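Long-range contacts in D7 protein (Anopheles stephensi, PDB 3NHI), which modulates mosquito blood feeding by binding and sequestering host mediators such as cysteinyl leukotrienes and thromboxane A2 analogues: residues 154-159 with 260-265; 162-167 with 187-192; 176-181 with 253-258. One frame throughout, in Å; residues are numbered along the deposited sequence.

Interaction 1. Residues 154-159 with 260-265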
# COMPACT_ATOMS: atom_id res chain seq x y z
N SER A 154 -4.25 -6.39 10.37
CA SER A 154 -4.61 -6.66 8.97
C SER A 154 -5.73 -5.74 8.54
O SER A 154 -6.51 -5.26 9.38
CB SER A 154 -5.01 -8.12 8.75
OG SER A 154 -6.23 -8.43 9.42
N PHE A 155 -5.84 -5.50 7.23
CA PHE A 155 -7.00 -4.77 6.76
C PHE A 155 -8.29 -5.49 7.09
O PHE A 155 -9.29 -4.84 7.43
CB PHE A 155 -6.91 -4.38 5.28
CG PHE A 155 -6.53 -2.94 5.08
CD1 PHE A 155 -7.39 -1.92 5.50
CD2 PHE A 155 -5.29 -2.59 4.52
CE1 PHE A 155 -7.03 -0.58 5.37
CE2 PHE A 155 -4.93 -1.24 4.38
CZ PHE A 155 -5.80 -0.23 4.81
N HIS A 156 -8.27 -6.82 7.04
CA HIS A 156 -9.49 -7.57 7.35
C HIS A 156 -9.94 -7.30 8.79
O HIS A 156 -11.13 -7.12 9.03
CB HIS A 156 -9.30 -9.06 7.10
CG HIS A 156 -8.86 -9.39 5.71
ND1 HIS A 156 -7.69 -8.89 5.16
CD2 HIS A 156 -9.40 -10.20 4.77
CE1 HIS A 156 -7.56 -9.36 3.93
NE2 HIS A 156 -8.57 -10.16 3.67
N ALA A 157 -9.01 -7.25 9.74
CA ALA A 157 -9.36 -6.97 11.13
C ALA A 157 -9.78 -5.53 11.34
O ALA A 157 -10.75 -5.26 12.06
CB ALA A 157 -8.21 -7.34 12.05
N TYR A 158 -9.03 -4.60 10.74
CA TYR A 158 -9.37 -3.19 10.81
C TYR A 158 -10.79 -2.94 10.29
O TYR A 158 -11.60 -2.25 10.93
CB TYR A 158 -8.34 -2.37 10.01
CG TYR A 158 -8.74 -0.92 9.84
CD1 TYR A 158 -8.37 0.04 10.77
CD2 TYR A 158 -9.53 -0.52 8.75
CE1 TYR A 158 -8.75 1.38 10.62
CE2 TYR A 158 -9.92 0.79 8.60
CZ TYR A 158 -9.54 1.73 9.52
OH TYR A 158 -9.96 3.03 9.34
N CYS A 159 -11.10 -3.54 9.15
CA CYS A 159 -12.40 -3.36 8.50
C CYS A 159 -13.53 -4.06 9.25
O CYS A 159 -14.63 -3.53 9.34
CB CYS A 159 -12.32 -3.85 7.06
SG CYS A 159 -11.17 -2.87 6.04
N PHE A 260 -3.38 -14.89 2.23
CA PHE A 260 -1.97 -14.45 2.19
C PHE A 260 -1.90 -12.93 2.21
O PHE A 260 -1.07 -12.35 2.92
CB PHE A 260 -1.24 -15.04 0.99
CG PHE A 260 0.25 -14.78 0.97
CD1 PHE A 260 1.01 -14.85 2.14
CD2 PHE A 260 0.89 -14.53 -0.23
CE1 PHE A 260 2.39 -14.64 2.11
CE2 PHE A 260 2.27 -14.32 -0.27
CZ PHE A 260 3.02 -14.39 0.90
N HIS A 261 -2.78 -12.27 1.45
CA HIS A 261 -2.80 -10.82 1.49
C HIS A 261 -3.26 -10.30 2.86
O HIS A 261 -2.76 -9.26 3.31
CB HIS A 261 -3.60 -10.20 0.34
CG HIS A 261 -3.15 -8.81 -0.03
ND1 HIS A 261 -3.44 -8.25 -1.25
CD2 HIS A 261 -2.41 -7.89 0.64
CE1 HIS A 261 -2.92 -7.03 -1.30
NE2 HIS A 261 -2.29 -6.79 -0.17
N GLU A 262 -4.15 -11.01 3.54
CA GLU A 262 -4.45 -10.59 4.91
C GLU A 262 -3.17 -10.49 5.75
O GLU A 262 -2.91 -9.47 6.40
CB GLU A 262 -5.48 -11.48 5.62
CG GLU A 262 -5.72 -10.89 7.00
CD GLU A 262 -6.76 -11.58 7.85
OE1 GLU A 262 -7.26 -12.66 7.48
OE2 GLU A 262 -7.05 -11.03 8.94
N LEU A 263 -2.36 -11.55 5.72
CA LEU A 263 -1.09 -11.54 6.43
C LEU A 263 -0.20 -10.38 6.01
O LEU A 263 0.32 -9.64 6.85
CB LEU A 263 -0.35 -12.87 6.21
CG LEU A 263 1.08 -12.96 6.75
CD1 LEU A 263 1.16 -12.64 8.26
CD2 LEU A 263 1.60 -14.34 6.44
N ARG A 264 -0.03 -10.22 4.70
CA ARG A 264 0.81 -9.16 4.16
C ARG A 264 0.29 -7.77 4.52
O ARG A 264 1.07 -6.83 4.68
CB ARG A 264 0.96 -9.33 2.65
CG ARG A 264 1.79 -10.55 2.30
CD ARG A 264 2.13 -10.65 0.84
NE ARG A 264 0.98 -10.97 0.00
CZ ARG A 264 0.37 -10.12 -0.82
NH1 ARG A 264 0.74 -8.85 -0.95
NH2 ARG A 264 -0.66 -10.55 -1.53
N SER A 265 -1.03 -7.64 4.65
CA SER A 265 -1.63 -6.35 4.99
C SER A 265 -1.43 -6.01 6.46
O SER A 265 -1.59 -4.84 6.83
CB SER A 265 -3.12 -6.32 4.62
OG SER A 265 -3.94 -6.96 5.60
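The imidazole of His156 lies with one face against the aliphatic part of Glu262, whose CB stands 3.6 Å from the ring centroid in a CH-pi contact. The carboxylate of Glu262 continues this stack, its plane 21° from that of the ring, while Ser265 OG sits near the plane at the imidazole edge. Ser265 CB likewise meets the Phe155 ring at its edge. His156 ND1, 3.4 Å from Glu262 CG, is buried here and has no hydrogen-bonding partner, so the histidine acts in this contact mainly as a flat packing surface.

Two serines do the polar work. Ser154 caps the helix that starts at Phe155: with chi1 at 67° its OG stands between the backbone N and carbonyl carbon, and it accepts from Ala157 N at 3.0 Å. The same hydroxyl donates to Glu262 OE2 at 2.8 Å, meeting the lone pair anti to the other carboxylate oxygen. Ser265 works differently, near the end of the other helix. Its OG donates to Glu262 O one turn earlier and accepts from Phe155 N at 2.9 Å, in a fairly straight bond (161°). A small residue with a hydroxyl suits both places, since each must donate and accept in a tight gap. The amino end of the helix, close to the carboxylate, would probably help to stabilise its negative charge, as would the salt bridge from Arg176 to Glu262 OE1; Thr293 OG1 is also bonded to OE2.

The start of helix 155-163 thus meets the last turns of helix 251-266, with local axes 9.2 Å apart and nearly perpendicular. Met287 of helix 280-288 packs on Glu262, and Ile193 of helix 184-196 on His156.

Interaction 2. Residues 162-167 with 187-192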
# COMPACT_ATOMS: atom_id res chain seq x y z
N ARG A 162 -14.85 -1.90 12.03
CA ARG A 162 -15.70 -0.79 11.61
C ARG A 162 -17.01 -1.21 10.94
O ARG A 162 -17.98 -0.45 10.94
CB ARG A 162 -14.91 0.20 10.77
CG ARG A 162 -14.09 1.07 11.68
CD ARG A 162 -12.71 1.29 11.17
NE ARG A 162 -11.92 1.95 12.19
CZ ARG A 162 -11.10 1.34 13.04
NH1 ARG A 162 -10.91 0.02 13.01
NH2 ARG A 162 -10.44 2.08 13.93
N ALA A 163 -17.04 -2.43 10.42
CA ALA A 163 -18.26 -2.96 9.81
C ALA A 163 -19.27 -3.47 10.84
O ALA A 163 -20.48 -3.30 10.67
CB ALA A 163 -17.91 -4.07 8.83
N TRP A 164 -18.77 -4.11 11.90
CA TRP A 164 -19.59 -4.59 13.00
C TRP A 164 -19.24 -3.81 14.26
O TRP A 164 -18.40 -4.23 15.07
CB TRP A 164 -19.38 -6.09 13.24
CG TRP A 164 -19.98 -6.97 12.18
CD1 TRP A 164 -21.27 -7.42 12.10
CD2 TRP A 164 -19.29 -7.54 11.05
NE1 TRP A 164 -21.43 -8.23 11.01
CE2 TRP A 164 -20.24 -8.32 10.34
CE3 TRP A 164 -17.97 -7.48 10.57
CZ2 TRP A 164 -19.90 -9.02 9.17
CZ3 TRP A 164 -17.64 -8.17 9.42
CH2 TRP A 164 -18.61 -8.93 8.73
N LYS A 165 -19.88 -2.65 14.41
CA LYS A 165 -19.61 -1.76 15.54
C LYS A 165 -20.90 -1.45 16.32
O LYS A 165 -20.93 -0.55 17.16
CB LYS A 165 -18.92 -0.47 15.05
CG LYS A 165 -19.75 0.40 14.11
CD LYS A 165 -18.97 1.64 13.67
CE LYS A 165 -19.87 2.82 13.27
NZ LYS A 165 -20.84 2.53 12.18
N GLY A 166 -21.95 -2.22 16.05
CA GLY A 166 -23.23 -2.05 16.73
C GLY A 166 -23.55 -3.23 17.64
O GLY A 166 -22.65 -3.87 18.18
N ASN A 167 -24.84 -3.51 17.79
CA ASN A 167 -25.29 -4.61 18.64
C ASN A 167 -25.08 -5.99 18.01
O ASN A 167 -24.85 -6.97 18.73
CB ASN A 167 -26.76 -4.43 19.04
CG ASN A 167 -26.94 -3.39 20.15
OD1 ASN A 167 -25.97 -2.86 20.71
ND2 ASN A 167 -28.19 -3.09 20.46
N LYS A 187 -20.91 -6.52 3.33
CA LYS A 187 -20.63 -5.71 2.15
C LYS A 187 -19.70 -4.55 2.50
O LYS A 187 -18.77 -4.25 1.75
CB LYS A 187 -21.93 -5.19 1.52
CG LYS A 187 -22.80 -6.31 0.97
CD LYS A 187 -24.08 -5.76 0.35
CE LYS A 187 -24.91 -6.88 -0.26
NZ LYS A 187 -26.29 -6.40 -0.59
N ASP A 188 -19.94 -3.91 3.64
CA ASP A 188 -19.09 -2.82 4.09
C ASP A 188 -17.66 -3.30 4.37
O ASP A 188 -16.69 -2.69 3.90
CB ASP A 188 -19.66 -2.13 5.32
CG ASP A 188 -18.83 -0.94 5.74
OD1 ASP A 188 -18.88 0.10 5.05
OD2 ASP A 188 -18.08 -1.06 6.73
N ALA A 189 -17.54 -4.38 5.14
CA ALA A 189 -16.23 -4.94 5.45
C ALA A 189 -15.45 -5.24 4.17
O ALA A 189 -14.27 -4.89 4.06
CB ALA A 189 -16.36 -6.19 6.30
N ILE A 190 -16.12 -5.87 3.20
CA ILE A 190 -15.45 -6.27 1.97
C ILE A 190 -15.03 -5.05 1.12
O ILE A 190 -13.96 -5.07 0.51
CB ILE A 190 -16.30 -7.31 1.18
CG1 ILE A 190 -16.40 -8.63 1.96
CG2 ILE A 190 -15.70 -7.58 -0.20
CD1 ILE A 190 -15.06 -9.33 2.30
N ASP A 191 -15.86 -4.01 1.10
CA ASP A 191 -15.46 -2.78 0.41
C ASP A 191 -14.20 -2.18 1.06
O ASP A 191 -13.24 -1.81 0.36
CB ASP A 191 -16.60 -1.76 0.40
CG ASP A 191 -16.21 -0.49 -0.31
OD1 ASP A 191 -16.06 0.54 0.37
OD2 ASP A 191 -16.04 -0.52 -1.55
N CYS A 192 -14.20 -2.14 2.38
CA CYS A 192 -13.08 -1.59 3.13
C CYS A 192 -11.82 -2.43 2.86
O CYS A 192 -10.71 -1.89 2.69
CB CYS A 192 -13.47 -1.56 4.62
SG CYS A 192 -12.17 -1.11 5.78
O HOH W 1 -17.91 1.32 8.18
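In Asp188 CG is anti to the backbone N (chi1 -177°), on the side facing Ala163, whose CA and CB are met by OD2. In Trp164 CG is anti to the carbonyl carbon (chi1 -71°), and the far corner of the indole, CZ3, reaches Ala189 CB. The centre of the contact is a pair of alanines: the CB atoms of Ala163 and Ala189 meet at 3.6 Å. Methyl groups suit this place because they let the backbones approach closely, the CA atoms of the same two residues being 5.2 Å apart. Trp164 CZ3 touches Ala189 CB at 3.9 Å and extends the apolar patch, while Trp172 meets the indole and also packs on Ala189.

On the exposed flank Asp188 OD2 lies 3.6 Å from Ala163 CA. No direct hydrogen bond crosses the contact; instead a water donates to Asp188 OD2 at 2.8 Å and, over a longer 3.3 Å, to Arg162 O. An acidic side chain suits this solvent-facing position.

The contact packs the C-terminal end of helix 155-163, just before Trp164 leaves helical geometry, on helix 184-196. The Cys159–Cys192 disulfide joins these same helices, and helices tied by disulfides are characteristic of the PBP/GOBP (odorant-binding protein) fold.

Interaction 3. Residues 176-181 with 253-258. With SO4 (sulfate ion), chain D.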
# COMPACT_ATOMS: atom_id res chain seq x y z
N ARG A 176 -12.57 -15.27 10.77
CA ARG A 176 -13.13 -14.96 9.46
C ARG A 176 -13.33 -16.21 8.63
O ARG A 176 -12.46 -17.08 8.57
CB ARG A 176 -12.21 -13.98 8.73
CG ARG A 176 -12.68 -13.60 7.33
CD ARG A 176 -11.82 -12.50 6.73
NE ARG A 176 -10.41 -12.89 6.53
CZ ARG A 176 -9.97 -13.59 5.49
NH1 ARG A 176 -10.81 -14.02 4.55
NH2 ARG A 176 -8.67 -13.88 5.39
N ARG A 177 -14.48 -16.31 7.97
CA ARG A 177 -14.72 -17.39 7.03
C ARG A 177 -15.30 -16.81 5.74
O ARG A 177 -15.46 -15.59 5.61
CB ARG A 177 -15.61 -18.49 7.65
CG ARG A 177 -14.96 -19.19 8.84
CD ARG A 177 -15.66 -20.46 9.25
NE ARG A 177 -15.44 -21.56 8.31
CZ ARG A 177 -15.86 -22.81 8.50
NH1 ARG A 177 -16.53 -23.13 9.61
NH2 ARG A 177 -15.62 -23.74 7.59
N TYR A 178 -15.62 -17.69 4.79
CA TYR A 178 -16.05 -17.25 3.47
C TYR A 178 -17.56 -17.38 3.27
O TYR A 178 -18.04 -17.40 2.13
CB TYR A 178 -15.23 -17.96 2.39
CG TYR A 178 -13.82 -17.40 2.33
CD1 TYR A 178 -13.52 -16.34 1.49
CD2 TYR A 178 -12.82 -17.90 3.16
CE1 TYR A 178 -12.24 -15.80 1.45
CE2 TYR A 178 -11.53 -17.37 3.13
CZ TYR A 178 -11.25 -16.32 2.26
OH TYR A 178 -10.00 -15.76 2.21
N LYS A 179 -18.30 -17.43 4.37
CA LYS A 179 -19.75 -17.52 4.30
C LYS A 179 -20.31 -16.24 3.67
O LYS A 179 -19.99 -15.13 4.10
CB LYS A 179 -20.33 -17.70 5.70
CG LYS A 179 -21.85 -17.85 5.74
CD LYS A 179 -22.38 -17.83 7.17
CE LYS A 179 -21.94 -19.05 7.96
NZ LYS A 179 -22.67 -20.27 7.52
N LEU A 180 -21.12 -16.42 2.63
CA LEU A 180 -21.70 -15.29 1.92
C LEU A 180 -23.12 -15.02 2.42
O LEU A 180 -24.04 -15.80 2.15
CB LEU A 180 -21.67 -15.53 0.41
CG LEU A 180 -20.29 -15.83 -0.18
CD1 LEU A 180 -20.41 -16.21 -1.65
CD2 LEU A 180 -19.31 -14.67 0.03
N THR A 181 -23.29 -13.92 3.15
CA THR A 181 -24.58 -13.59 3.76
C THR A 181 -25.31 -12.44 3.06
O THR A 181 -26.50 -12.23 3.29
CB THR A 181 -24.39 -13.17 5.21
OG1 THR A 181 -23.53 -12.02 5.24
CG2 THR A 181 -23.78 -14.31 6.02
N HIS A 253 -8.29 -21.31 -4.39
CA HIS A 253 -7.14 -20.49 -4.73
C HIS A 253 -7.34 -19.04 -4.32
O HIS A 253 -6.42 -18.40 -3.82
CB HIS A 253 -6.82 -20.60 -6.21
CG HIS A 253 -6.58 -22.01 -6.65
ND1 HIS A 253 -5.53 -22.76 -6.18
CD2 HIS A 253 -7.28 -22.81 -7.49
CE1 HIS A 253 -5.58 -23.96 -6.73
NE2 HIS A 253 -6.63 -24.02 -7.52
N PHE A 254 -8.56 -18.53 -4.52
CA PHE A 254 -8.85 -17.19 -4.05
C PHE A 254 -8.72 -17.09 -2.53
O PHE A 254 -8.13 -16.13 -2.03
CB PHE A 254 -10.24 -16.70 -4.49
CG PHE A 254 -10.60 -15.39 -3.87
CD1 PHE A 254 -9.84 -14.26 -4.13
CD2 PHE A 254 -11.66 -15.28 -2.98
CE1 PHE A 254 -10.13 -13.05 -3.53
CE2 PHE A 254 -11.96 -14.05 -2.38
CZ PHE A 254 -11.19 -12.94 -2.66
N LYS A 255 -9.25 -18.07 -1.80
CA LYS A 255 -9.14 -18.05 -0.35
C LYS A 255 -7.67 -18.00 0.04
O LYS A 255 -7.29 -17.22 0.90
CB LYS A 255 -9.81 -19.28 0.26
CG LYS A 255 -11.31 -19.32 0.08
CD LYS A 255 -11.90 -20.56 0.74
CE LYS A 255 -13.40 -20.63 0.52
NZ LYS A 255 -13.97 -21.85 1.15
N ASN A 256 -6.84 -18.79 -0.62
CA ASN A 256 -5.41 -18.81 -0.29
C ASN A 256 -4.74 -17.48 -0.61
O ASN A 256 -3.92 -16.99 0.18
CB ASN A 256 -4.71 -19.98 -1.00
CG ASN A 256 -5.18 -21.33 -0.49
OD1 ASN A 256 -5.76 -21.44 0.59
ND2 ASN A 256 -4.92 -22.37 -1.27
N ALA A 257 -5.10 -16.89 -1.74
CA ALA A 257 -4.54 -15.60 -2.16
C ALA A 257 -4.97 -14.46 -1.23
O ALA A 257 -4.15 -13.63 -0.84
CB ALA A 257 -4.96 -15.29 -3.59
N PHE A 258 -6.24 -14.46 -0.86
CA PHE A 258 -6.82 -13.42 -0.02
C PHE A 258 -6.30 -13.55 1.42
O PHE A 258 -6.01 -12.54 2.07
CB PHE A 258 -8.34 -13.57 -0.08
CG PHE A 258 -9.14 -12.36 0.31
CD1 PHE A 258 -9.01 -11.12 -0.34
CD2 PHE A 258 -10.14 -12.51 1.26
CE1 PHE A 258 -9.86 -10.04 0.01
CE2 PHE A 258 -10.97 -11.46 1.62
CZ PHE A 258 -10.84 -10.21 0.98
S SO4 D . -14.63 -21.46 4.48
O1 SO4 D . -15.65 -21.37 3.43
O2 SO4 D . -14.72 -20.29 5.34
O3 SO4 D . -13.30 -21.50 3.86
O4 SO4 D . -14.85 -22.67 5.26
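Residues 176-181 run as an irregular strip beside helical residues 253-258, coming nearest at Tyr178 and Lys255, whose CA atoms are 7.9 Å apart. Lys255 runs its alkyl chain over one face of the phenol of Tyr178, in the opposite sense: CG, anti to the carbonyl carbon (chi1 -66°), stands 3.5 Å from the ring centre in a CH-pi contact only 8° off the normal. A long lysine suits this place because its methylenes cover the ring while the extended chain carries NZ on to a sulfate, bonded through O3 at 2.8 Å and O1. Tyr178 N and Arg177 NH2 hold the same ion, at O2 (2.8 Å) and O4 (2.7 Å). The sulfate, probably from the crystallisation liquor, thus bridges loop and helix.

At its other end the phenol is fixed by polar bonds. Arg176 NH1 donates to Tyr178 OH at 3.0 Å, almost straight (172°) and in the guanidinium plane, and Asp259 OD1 is a second partner of that hydroxyl. Tyr178 OH also lies in plane at the edge of the Phe258 ring, 3.4 Å from CD2. Arg176 NH1 comes near Phe258 CD2 obliquely, the guanidinium almost perpendicular to the ring, while NH2 pairs with Asp259 and Glu262.

This structural packing, away from the ligand site, lays the loop between helices 155-163 and 184-196 on helix 251-266. Tyr242 of helix 238-246 packs on Tyr178, and Ile193 of helix 184-196 on Phe258.

In the fold
The three contacts form one connected region on one side of the chain's centre, linked through interaction 1. Interactions 1 and 2 share helix 155-163 and are joined by the disulfide between Cys159 SG and Cys192 SG (2.0 Å). Interactions 1 and 3 share helix 251-266, their centres about 12 Å apart; His156 NE2 approaches Phe258 CE2 at 3.4 Å, and Arg176 reaches from interaction 3 to the carboxylate used in interaction 1. Interactions 2 and 3 do not touch, their nearest atoms being about 5 Å apart. The bound hydroxyeicosatetraenoic acid lies in a separate pocket: the side chain of Phe155 in interaction 1 is about 14 Å from it, and about 10 Å from that of ligand-binding Lys151.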